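Local coordinates for protein aminoglycoside 6-adenylyltransferase (Bacillus subtilis, PDB 2PBE) that transfers a nucleotide from ATP or GTP to the 6-hydroxyl of streptomycin, giving bacterial resistance to this antibiotic, at residues S56-D61 and N88-I93; E160-S165 and D269-I274; L251-S256 and G273-T278. All coordinates share one frame; numbering follows the deposited sequence.

Contact 1 (S56-D61 and N88-I93); sequences SFKEND and NWFSYI
Lys58 lays the middle of its side chain over one face of the Phe90 ring. Lys58 CD sits above the ring centre, 3.3 Å from the centroid of the Phe90 ring and 8° off its normal. This is a CH-pi contact. The lysine chain is bent twice along its length, and these bends bring CD over the ring while NZ passes on toward one side of it. NZ also has a long, weak ion pair with Glu55. Phe90 itself points toward the helix, with CG trans to the backbone N.

Tyr92, two residues along the strand, meets the loop after the helix. Tyr92 CE1 lies 4.2 Å from Asp61 OD1, which is at the ring edge, near the ring plane. The carboxylate stands almost upright to the ring, 89° between planes. One water joins the two segments here, within bonding distance of three groups. It lies 2.7 Å from Tyr92 OH. Asp61 OD1 is 2.6 Å from this water. The carbonyl Phe57 O is 2.8 Å from it. Asp61 OD2 forms a salt bridge with Lys75. Trp63 meets both Tyr92 and Phe57 edge to face.

The contact packs the short helix 54-58 and its following loop against strand 90-96 of the mixed sheet. At one end, the aliphatic part of a lysine covers a buried aromatic ring. At the other, the tyrosine hydroxyl, the Phe57 carbonyl and the aspartate meet through shared water. Polar groups are thus joined across the contact by solvent, not by direct bonds.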
loop_
_atom_site.group_PDB
_atom_site.type_symbol
_atom_site.label_atom_id
_atom_site.label_comp_id
_atom_site.label_asym_id
_atom_site.label_seq_id
_atom_site.Cartn_x
_atom_site.Cartn_y
_atom_site.Cartn_z
ATOM N N SER A 56 -19.148 20.210 2.268
ATOM C CA SER A 56 -18.709 20.288 0.877
ATOM C C SER A 56 -19.282 19.129 0.078
ATOM O O SER A 56 -19.802 19.284 -1.036
ATOM C CB SER A 56 -17.178 20.245 0.824
ATOM O OG SER A 56 -16.707 20.663 -0.441
ATOM N N PHE A 57 -19.187 17.952 0.668
ATOM C CA PHE A 57 -19.682 16.756 0.026
ATOM C C PHE A 57 -21.192 16.790 -0.047
ATOM O O PHE A 57 -21.791 16.269 -0.976
ATOM C CB PHE A 57 -19.206 15.537 0.802
ATOM C CG PHE A 57 -17.734 15.288 0.675
ATOM C CD1 PHE A 57 -17.226 14.591 -0.438
ATOM C CD2 PHE A 57 -16.840 15.797 1.629
ATOM C CE1 PHE A 57 -15.834 14.406 -0.614
ATOM C CE2 PHE A 57 -15.440 15.627 1.475
ATOM C CZ PHE A 57 -14.931 14.933 0.351
ATOM N N LYS A 58 -21.805 17.429 0.950
ATOM C CA LYS A 58 -23.260 17.532 1.022
ATOM C C LYS A 58 -23.906 18.486 0.022
ATOM O O LYS A 58 -25.131 18.500 -0.073
ATOM C CB LYS A 58 -23.696 17.912 2.444
ATOM C CG LYS A 58 -23.308 16.879 3.487
ATOM C CD LYS A 58 -24.347 16.754 4.595
ATOM C CE LYS A 58 -24.464 18.004 5.441
ATOM N NZ LYS A 58 -25.643 17.981 6.364
ATOM N N GLU A 59 -23.121 19.281 -0.707
ATOM C CA GLU A 59 -23.685 20.210 -1.700
ATOM C C GLU A 59 -24.701 19.462 -2.585
ATOM O O GLU A 59 -25.833 19.922 -2.776
ATOM C CB GLU A 59 -22.574 20.819 -2.570
ATOM C CG GLU A 59 -22.517 22.342 -2.509
ATOM C CD GLU A 59 -21.274 22.877 -1.796
ATOM O OE1 GLU A 59 -20.195 22.963 -2.444
ATOM O OE2 GLU A 59 -21.375 23.198 -0.585
ATOM N N ASN A 60 -24.292 18.306 -3.115
ATOM C CA ASN A 60 -25.171 17.463 -3.929
ATOM C C ASN A 60 -24.574 16.069 -4.088
ATOM O O ASN A 60 -23.526 15.785 -3.531
ATOM C CB ASN A 60 -25.450 18.093 -5.304
ATOM C CG ASN A 60 -24.219 18.185 -6.160
ATOM O OD1 ASN A 60 -23.292 18.940 -5.865
ATOM N ND2 ASN A 60 -24.205 17.414 -7.241
ATOM N N ASP A 61 -25.233 15.203 -4.853
ATOM C CA ASP A 61 -24.780 13.825 -5.003
ATOM C C ASP A 61 -24.085 13.426 -6.299
ATOM O O ASP A 61 -23.965 12.237 -6.581
ATOM C CB ASP A 61 -25.962 12.878 -4.756
ATOM C CG ASP A 61 -26.640 13.119 -3.415
ATOM O OD1 ASP A 61 -25.960 13.571 -2.460
ATOM O OD2 ASP A 61 -27.858 12.843 -3.312
ATOM N N ASN A 88 -21.826 14.244 13.952
ATOM C CA ASN A 88 -21.483 15.126 12.838
ATOM C C ASN A 88 -21.130 14.338 11.604
ATOM O O ASN A 88 -20.535 14.872 10.659
ATOM C CB ASN A 88 -20.307 16.008 13.210
ATOM C CG ASN A 88 -20.727 17.179 14.016
ATOM O OD1 ASN A 88 -21.448 18.054 13.524
ATOM N ND2 ASN A 88 -20.310 17.207 15.280
ATOM N N TRP A 89 -21.481 13.057 11.632
ATOM C CA TRP A 89 -21.202 12.204 10.502
ATOM C C TRP A 89 -22.295 12.396 9.486
ATOM O O TRP A 89 -23.322 13.028 9.746
ATOM C CB TRP A 89 -21.238 10.733 10.872
ATOM C CG TRP A 89 -20.244 10.155 11.862
ATOM C CD1 TRP A 89 -20.108 8.818 12.124
ATOM C CD2 TRP A 89 -19.340 10.829 12.747
ATOM N NE1 TRP A 89 -19.197 8.611 13.113
ATOM C CE2 TRP A 89 -18.700 9.814 13.524
ATOM C CE3 TRP A 89 -19.003 12.179 12.976
ATOM C CZ2 TRP A 89 -17.735 10.106 14.523
ATOM C CZ3 TRP A 89 -18.045 12.483 13.972
ATOM C CH2 TRP A 89 -17.420 11.435 14.739
ATOM N N PHE A 90 -22.055 11.792 8.335
ATOM C CA PHE A 90 -22.990 11.789 7.235
ATOM C C PHE A 90 -22.551 10.571 6.445
ATOM O O PHE A 90 -21.385 10.448 6.069
ATOM C CB PHE A 90 -22.849 13.048 6.384
ATOM C CG PHE A 90 -24.077 13.356 5.581
ATOM C CD1 PHE A 90 -25.221 13.897 6.199
ATOM C CD2 PHE A 90 -24.118 13.070 4.206
ATOM C CE1 PHE A 90 -26.400 14.154 5.454
ATOM C CE2 PHE A 90 -25.295 13.319 3.438
ATOM C CZ PHE A 90 -26.442 13.864 4.070
ATOM N N SER A 91 -23.477 9.657 6.213
ATOM C CA SER A 91 -23.127 8.462 5.485
ATOM C C SER A 91 -24.051 8.207 4.313
ATOM O O SER A 91 -25.035 8.908 4.116
ATOM C CB SER A 91 -23.152 7.286 6.434
ATOM O OG SER A 91 -24.410 7.213 7.060
ATOM N N TYR A 92 -23.718 7.183 3.541
ATOM C CA TYR A 92 -24.482 6.795 2.376
ATOM C C TYR A 92 -24.521 5.283 2.355
ATOM O O TYR A 92 -23.523 4.643 2.673
ATOM C CB TYR A 92 -23.782 7.272 1.109
ATOM C CG TYR A 92 -23.502 8.757 1.056
ATOM C CD1 TYR A 92 -24.414 9.642 0.420
ATOM C CD2 TYR A 92 -22.323 9.304 1.636
ATOM C CE1 TYR A 92 -24.159 11.041 0.354
ATOM C CE2 TYR A 92 -22.053 10.710 1.592
ATOM C CZ TYR A 92 -22.981 11.570 0.944
ATOM O OH TYR A 92 -22.750 12.923 0.875
ATOM N N ILE A 93 -25.664 4.699 2.020
ATOM C CA ILE A 93 -25.717 3.249 1.918
ATOM C C ILE A 93 -26.109 3.081 0.466
ATOM O O ILE A 93 -27.178 3.549 0.055
ATOM C CB ILE A 93 -26.782 2.582 2.839
ATOM C CG1 ILE A 93 -26.315 2.601 4.295
ATOM C CG2 ILE A 93 -26.978 1.118 2.448
ATOM C CD1 ILE A 93 -26.284 3.948 4.924
HETATM O O HOH W 1 -23.926 14.418 -1.002
#

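Contact 2 (E160-S165 and D269-I274); sequences EFWMVS and DYDEGI
Tyr270 opens the second helix by setting its CB against the Trp162 indole, with Tyr270 CB 3.5 Å from Trp162 CD1. The tyrosine ring then leads away from the contact, and its hydroxyl bonds to Asp155. Tyr270 O lies above one face of the indole, toward the rim.

Asp271 takes the middle of that same face. Asp271 CA is 3.7 Å from the centroid of the six-membered ring of Trp162, 14° off the normal, a CH-pi contact. The carboxylate runs alongside the indole with its plane only 10° away. Asp271 OD1 comes 3.5 Å from Trp162 CH2 and also pairs with Arg253, while OD2 bonds to Tyr267.

Ile274, one turn after Tyr270, lies alongside the tryptophan, the two side chains pointing opposite ways. Ile274 CB is 3.7 Å from Trp162 CE3, and Ile274 CG1 is 3.9 Å from Trp162 CB. Phe161 CD2 lies over the other face of the indole, and Tyr249 and Phe252 of helix 238-263 also meet it.

The two helix segments run nearly parallel, 17° apart, with axes 9.8 Å from each other. This is side-by-side helix packing around one aromatic residue in the C-terminal helical part of the enzyme.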
loop_
_atom_site.group_PDB
_atom_site.type_symbol
_atom_site.label_atom_id
_atom_site.label_comp_id
_atom_site.label_asym_id
_atom_site.label_seq_id
_atom_site.Cartn_x
_atom_site.Cartn_y
_atom_site.Cartn_z
ATOM N N GLU A 160 17.522 -7.243 5.905
ATOM C CA GLU A 160 16.689 -8.374 5.517
ATOM C C GLU A 160 16.782 -8.665 4.030
ATOM O O GLU A 160 16.927 -9.817 3.611
ATOM C CB GLU A 160 15.227 -8.099 5.885
ATOM C CG GLU A 160 14.255 -9.239 5.581
ATOM C CD GLU A 160 14.446 -10.464 6.475
ATOM O OE1 GLU A 160 13.612 -11.394 6.390
ATOM O OE2 GLU A 160 15.427 -10.507 7.254
ATOM N N PHE A 161 16.687 -7.608 3.230
ATOM C CA PHE A 161 16.766 -7.745 1.781
ATOM C C PHE A 161 18.004 -8.523 1.354
ATOM O O PHE A 161 17.906 -9.587 0.760
ATOM C CB PHE A 161 16.833 -6.384 1.108
ATOM C CG PHE A 161 16.938 -6.462 -0.388
ATOM C CD1 PHE A 161 15.788 -6.684 -1.158
ATOM C CD2 PHE A 161 18.183 -6.364 -1.035
ATOM C CE1 PHE A 161 15.859 -6.807 -2.564
ATOM C CE2 PHE A 161 18.277 -6.486 -2.449
ATOM C CZ PHE A 161 17.094 -6.709 -3.210
ATOM N N TRP A 162 19.172 -7.970 1.658
ATOM C CA TRP A 162 20.412 -8.609 1.266
ATOM C C TRP A 162 20.677 -9.947 1.936
ATOM O O TRP A 162 21.221 -10.855 1.297
ATOM C CB TRP A 162 21.570 -7.645 1.482
ATOM C CG TRP A 162 21.442 -6.427 0.636
ATOM C CD1 TRP A 162 20.948 -5.208 1.025
ATOM C CD2 TRP A 162 21.743 -6.311 -0.754
ATOM N NE1 TRP A 162 20.923 -4.338 -0.040
ATOM C CE2 TRP A 162 21.400 -4.980 -1.147
ATOM C CE3 TRP A 162 22.269 -7.197 -1.717
ATOM C CZ2 TRP A 162 21.565 -4.496 -2.473
ATOM C CZ3 TRP A 162 22.437 -6.723 -3.066
ATOM C CH2 TRP A 162 22.080 -5.373 -3.419
HETATM N N MSE A 163 20.293 -10.087 3.203
HETATM C CA MSE A 163 20.529 -11.350 3.879
HETATM C C MSE A 163 19.737 -12.484 3.272
HETATM O O MSE A 163 20.313 -13.494 2.870
HETATM C CB MSE A 163 20.208 -11.242 5.369
HETATM C CG MSE A 163 20.516 -12.521 6.176
HETATM SE SE MSE A 163 22.401 -13.111 6.140
HETATM C CE MSE A 163 23.097 -12.226 7.732
ATOM N N VAL A 164 18.422 -12.330 3.206
ATOM C CA VAL A 164 17.589 -13.379 2.668
ATOM C C VAL A 164 17.965 -13.592 1.209
ATOM O O VAL A 164 17.779 -14.672 0.634
ATOM C CB VAL A 164 16.123 -13.007 2.795
ATOM C CG1 VAL A 164 15.250 -14.050 2.119
ATOM C CG2 VAL A 164 15.769 -12.883 4.275
ATOM N N SER A 165 18.514 -12.542 0.620
ATOM C CA SER A 165 18.925 -12.594 -0.764
ATOM C C SER A 165 19.968 -13.692 -0.994
ATOM O O SER A 165 19.980 -14.338 -2.053
ATOM C CB SER A 165 19.497 -11.241 -1.166
ATOM O OG SER A 165 19.802 -11.235 -2.531
ATOM N N ASP A 269 26.330 -1.189 3.983
ATOM C CA ASP A 269 27.383 -1.810 3.198
ATOM C C ASP A 269 26.961 -3.208 2.768
ATOM O O ASP A 269 27.752 -3.955 2.168
ATOM C CB ASP A 269 28.706 -1.877 3.982
ATOM C CG ASP A 269 28.579 -2.622 5.304
ATOM O OD1 ASP A 269 28.022 -3.737 5.323
ATOM O OD2 ASP A 269 29.054 -2.111 6.337
ATOM N N TYR A 270 25.710 -3.551 3.068
ATOM C CA TYR A 270 25.177 -4.846 2.702
ATOM C C TYR A 270 25.208 -5.027 1.191
ATOM O O TYR A 270 25.496 -6.112 0.701
ATOM C CB TYR A 270 23.747 -5.002 3.195
ATOM C CG TYR A 270 23.536 -4.632 4.647
ATOM C CD1 TYR A 270 24.444 -5.048 5.649
ATOM C CD2 TYR A 270 22.375 -3.914 5.045
ATOM C CE1 TYR A 270 24.199 -4.762 7.032
ATOM C CE2 TYR A 270 22.116 -3.618 6.415
ATOM C CZ TYR A 270 23.027 -4.050 7.405
ATOM O OH TYR A 270 22.779 -3.808 8.743
ATOM N N ASP A 271 24.899 -3.962 0.459
ATOM C CA ASP A 271 24.884 -3.985 -1.006
ATOM C C ASP A 271 26.237 -4.489 -1.505
ATOM O O ASP A 271 26.362 -5.565 -2.107
ATOM C CB ASP A 271 24.621 -2.561 -1.522
ATOM C CG ASP A 271 24.739 -2.419 -3.050
ATOM O OD1 ASP A 271 25.002 -3.411 -3.763
ATOM O OD2 ASP A 271 24.560 -1.269 -3.539
ATOM N N GLU A 272 27.253 -3.688 -1.238
ATOM C CA GLU A 272 28.614 -3.986 -1.627
ATOM C C GLU A 272 29.112 -5.354 -1.155
ATOM O O GLU A 272 29.702 -6.115 -1.927
ATOM C CB GLU A 272 29.512 -2.896 -1.073
ATOM C CG GLU A 272 30.945 -2.994 -1.448
ATOM C CD GLU A 272 31.711 -1.825 -0.887
ATOM O OE1 GLU A 272 31.701 -1.670 0.363
ATOM O OE2 GLU A 272 32.308 -1.063 -1.686
ATOM N N GLY A 273 28.907 -5.644 0.122
ATOM C CA GLY A 273 29.350 -6.914 0.663
ATOM C C GLY A 273 28.738 -8.110 -0.040
ATOM O O GLY A 273 29.444 -9.062 -0.408
ATOM N N ILE A 274 27.420 -8.069 -0.247
ATOM C CA ILE A 274 26.714 -9.167 -0.895
ATOM C C ILE A 274 26.869 -9.207 -2.399
ATOM O O ILE A 274 26.769 -10.267 -3.017
ATOM C CB ILE A 274 25.215 -9.159 -0.503
ATOM C CG1 ILE A 274 25.081 -9.169 1.027
ATOM C CG2 ILE A 274 24.506 -10.349 -1.108
ATOM C CD1 ILE A 274 25.971 -10.195 1.767
#

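Contact 3 (L251-S256 and G273-T278); sequences LFRKYS and GITKYT
Two groups grip Thr275 OG1: Arg253 NH2 across the contact and Asp271 O in its own helix. The first, on helix 238-263, donates a hydrogen bond to it. The second is the backbone carbonyl one turn earlier. The Arg253 NH2 to Thr275 OG1 distance is 2.9 Å, and the N-H...O angle is 159°. The hydroxyl oxygen lies at the edge of the guanidinium, 10° out of its plane.

The torsions explain the reach. Arg253 is extended from CG to NE, which carries its guanidinium to the threonine although Arg253 CA and Thr275 CA are 10.7 Å apart. Thr275 places OG1 beside its backbone N (chi1 -73°), close to the carbonyl of the preceding turn. Its methyl group is only a looser neighbour, with Thr275 CG2 4.0 Å from Arg253 NH2.

The guanidinium has a second partner on the same helix. Arg253 NE forms a salt bridge with Asp271 OD1. Asp271 and Thr275 are four residues apart, so one arginine spans a full turn of helix 270-283. Loop residue Tyr267 also touches the arginine side chain.

Within segment 251-256, the carbonyl of Phe252 accepts two bonds from Ser256. Ser256 OG lies 2.6 Å from Phe252 O, and the backbone N of Ser256 also bonds to it. The two donors come from opposite faces of the carbonyl plane. The Phe252 ring itself turns to Phe161 and Trp162 of helix 151-173.

Little surface is buried between the two segments, and a single polar bond joins them directly. With NE on a carboxylate and NH2 on a hydroxyl, two separate nitrogens of the guanidinium are engaged, which probably limits its rotation. The nearby Asp271 carboxylate probably offsets part of the arginine's positive charge.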
loop_
_atom_site.group_PDB
_atom_site.type_symbol
_atom_site.label_atom_id
_atom_site.label_comp_id
_atom_site.label_asym_id
_atom_site.label_seq_id
_atom_site.Cartn_x
_atom_site.Cartn_y
_atom_site.Cartn_z
ATOM N N LEU A 251 17.240 -2.679 -8.707
ATOM C CA LEU A 251 16.177 -1.818 -8.228
ATOM C C LEU A 251 16.285 -1.466 -6.757
ATOM O O LEU A 251 15.886 -0.377 -6.354
ATOM C CB LEU A 251 14.828 -2.453 -8.511
ATOM C CG LEU A 251 14.437 -2.376 -9.987
ATOM C CD1 LEU A 251 13.199 -3.198 -10.249
ATOM C CD2 LEU A 251 14.199 -0.911 -10.379
ATOM N N PHE A 252 16.829 -2.374 -5.952
ATOM C CA PHE A 252 16.939 -2.087 -4.527
ATOM C C PHE A 252 17.986 -1.033 -4.262
ATOM O O PHE A 252 17.832 -0.228 -3.348
ATOM C CB PHE A 252 17.297 -3.336 -3.712
ATOM C CG PHE A 252 16.919 -3.215 -2.266
ATOM C CD1 PHE A 252 15.568 -3.269 -1.894
ATOM C CD2 PHE A 252 17.894 -3.012 -1.273
ATOM C CE1 PHE A 252 15.170 -3.123 -0.526
ATOM C CE2 PHE A 252 17.523 -2.860 0.114
ATOM C CZ PHE A 252 16.151 -2.917 0.482
ATOM N N ARG A 253 19.059 -1.054 -5.045
ATOM C CA ARG A 253 20.122 -0.072 -4.877
ATOM C C ARG A 253 19.492 1.276 -5.164
ATOM O O ARG A 253 19.570 2.199 -4.362
ATOM C CB ARG A 253 21.272 -0.316 -5.869
ATOM C CG ARG A 253 22.054 -1.586 -5.597
ATOM C CD ARG A 253 23.079 -1.897 -6.699
ATOM N NE ARG A 253 23.688 -3.209 -6.475
ATOM C CZ ARG A 253 23.651 -4.223 -7.341
ATOM N NH1 ARG A 253 23.037 -4.090 -8.507
ATOM N NH2 ARG A 253 24.234 -5.383 -7.036
ATOM N N LYS A 254 18.859 1.348 -6.327
ATOM C CA LYS A 254 18.204 2.551 -6.790
ATOM C C LYS A 254 17.327 3.198 -5.709
ATOM O O LYS A 254 17.567 4.337 -5.306
ATOM C CB LYS A 254 17.367 2.225 -8.029
ATOM C CG LYS A 254 16.728 3.447 -8.671
ATOM C CD LYS A 254 16.136 3.149 -10.040
ATOM C CE LYS A 254 15.401 4.377 -10.558
ATOM N NZ LYS A 254 14.786 4.187 -11.890
ATOM N N TYR A 255 16.338 2.464 -5.209
ATOM C CA TYR A 255 15.436 3.028 -4.206
ATOM C C TYR A 255 15.969 3.218 -2.802
ATOM O O TYR A 255 15.542 4.148 -2.108
ATOM C CB TYR A 255 14.135 2.233 -4.220
ATOM C CG TYR A 255 13.451 2.463 -5.551
ATOM C CD1 TYR A 255 12.940 3.752 -5.891
ATOM C CD2 TYR A 255 13.434 1.455 -6.552
ATOM C CE1 TYR A 255 12.450 4.035 -7.204
ATOM C CE2 TYR A 255 12.942 1.725 -7.874
ATOM C CZ TYR A 255 12.457 3.022 -8.192
ATOM O OH TYR A 255 12.027 3.318 -9.480
ATOM N N SER A 256 16.883 2.357 -2.370
ATOM C CA SER A 256 17.450 2.503 -1.031
ATOM C C SER A 256 18.409 3.687 -1.066
ATOM O O SER A 256 18.545 4.405 -0.076
ATOM C CB SER A 256 18.175 1.232 -0.585
ATOM O OG SER A 256 19.226 0.914 -1.476
ATOM N N GLY A 273 28.907 -5.644 0.122
ATOM C CA GLY A 273 29.350 -6.914 0.663
ATOM C C GLY A 273 28.738 -8.110 -0.040
ATOM O O GLY A 273 29.444 -9.062 -0.408
ATOM N N ILE A 274 27.420 -8.069 -0.247
ATOM C CA ILE A 274 26.714 -9.167 -0.895
ATOM C C ILE A 274 26.869 -9.207 -2.399
ATOM O O ILE A 274 26.769 -10.267 -3.017
ATOM C CB ILE A 274 25.215 -9.159 -0.503
ATOM C CG1 ILE A 274 25.081 -9.169 1.027
ATOM C CG2 ILE A 274 24.506 -10.349 -1.108
ATOM C CD1 ILE A 274 25.971 -10.195 1.767
ATOM N N THR A 275 27.110 -8.052 -2.991
ATOM C CA THR A 275 27.331 -7.997 -4.414
ATOM C C THR A 275 28.634 -8.798 -4.677
ATOM O O THR A 275 28.647 -9.668 -5.552
ATOM C CB THR A 275 27.429 -6.519 -4.889
ATOM O OG1 THR A 275 26.117 -5.945 -4.863
ATOM C CG2 THR A 275 27.993 -6.403 -6.303
ATOM N N LYS A 276 29.707 -8.522 -3.922
ATOM C CA LYS A 276 30.964 -9.257 -4.109
ATOM C C LYS A 276 30.683 -10.738 -3.940
ATOM O O LYS A 276 31.093 -11.577 -4.747
ATOM C CB LYS A 276 32.030 -8.856 -3.074
ATOM C CG LYS A 276 32.602 -7.448 -3.203
ATOM C CD LYS A 276 33.748 -7.260 -2.193
ATOM C CE LYS A 276 34.213 -5.814 -2.124
ATOM N NZ LYS A 276 35.329 -5.653 -1.163
ATOM N N TYR A 277 29.954 -11.041 -2.881
ATOM C CA TYR A 277 29.609 -12.407 -2.555
ATOM C C TYR A 277 28.863 -13.163 -3.652
ATOM O O TYR A 277 29.408 -14.107 -4.230
ATOM C CB TYR A 277 28.809 -12.408 -1.259
ATOM C CG TYR A 277 28.352 -13.779 -0.832
ATOM C CD1 TYR A 277 29.269 -14.745 -0.340
ATOM C CD2 TYR A 277 26.983 -14.138 -0.938
ATOM C CE1 TYR A 277 28.826 -16.053 0.037
ATOM C CE2 TYR A 277 26.529 -15.431 -0.560
ATOM C CZ TYR A 277 27.448 -16.377 -0.078
ATOM O OH TYR A 277 26.979 -17.620 0.272
ATOM N N THR A 278 27.637 -12.762 -3.971
ATOM C CA THR A 278 26.913 -13.500 -5.005
ATOM C C THR A 278 27.620 -13.458 -6.363
ATOM O O THR A 278 27.402 -14.325 -7.212
ATOM C CB THR A 278 25.445 -13.026 -5.165
ATOM O OG1 THR A 278 25.335 -12.175 -6.311
ATOM C CG2 THR A 278 24.979 -12.279 -3.934
#

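Contact 1 stands apart, in the sheet-bearing N-terminal part, with its centre about 50 Å from the centres of contacts 2 and 3 and across the centre of the chain. It is mostly buried and links a helix and loop to a strand. Contacts 2 and 3 are neighbours, with centres about 6 Å apart, and both use helix 270-283. Contact 2 packs that helix on helix 151-173 and is partly buried and mainly apolar. Contact 3 joins it to helix 238-263 at the surface by a polar bond. Phe252 stacking on Phe161 connects the two partner helices. A single water bridges contact 1, whereas contact 3 bonds directly.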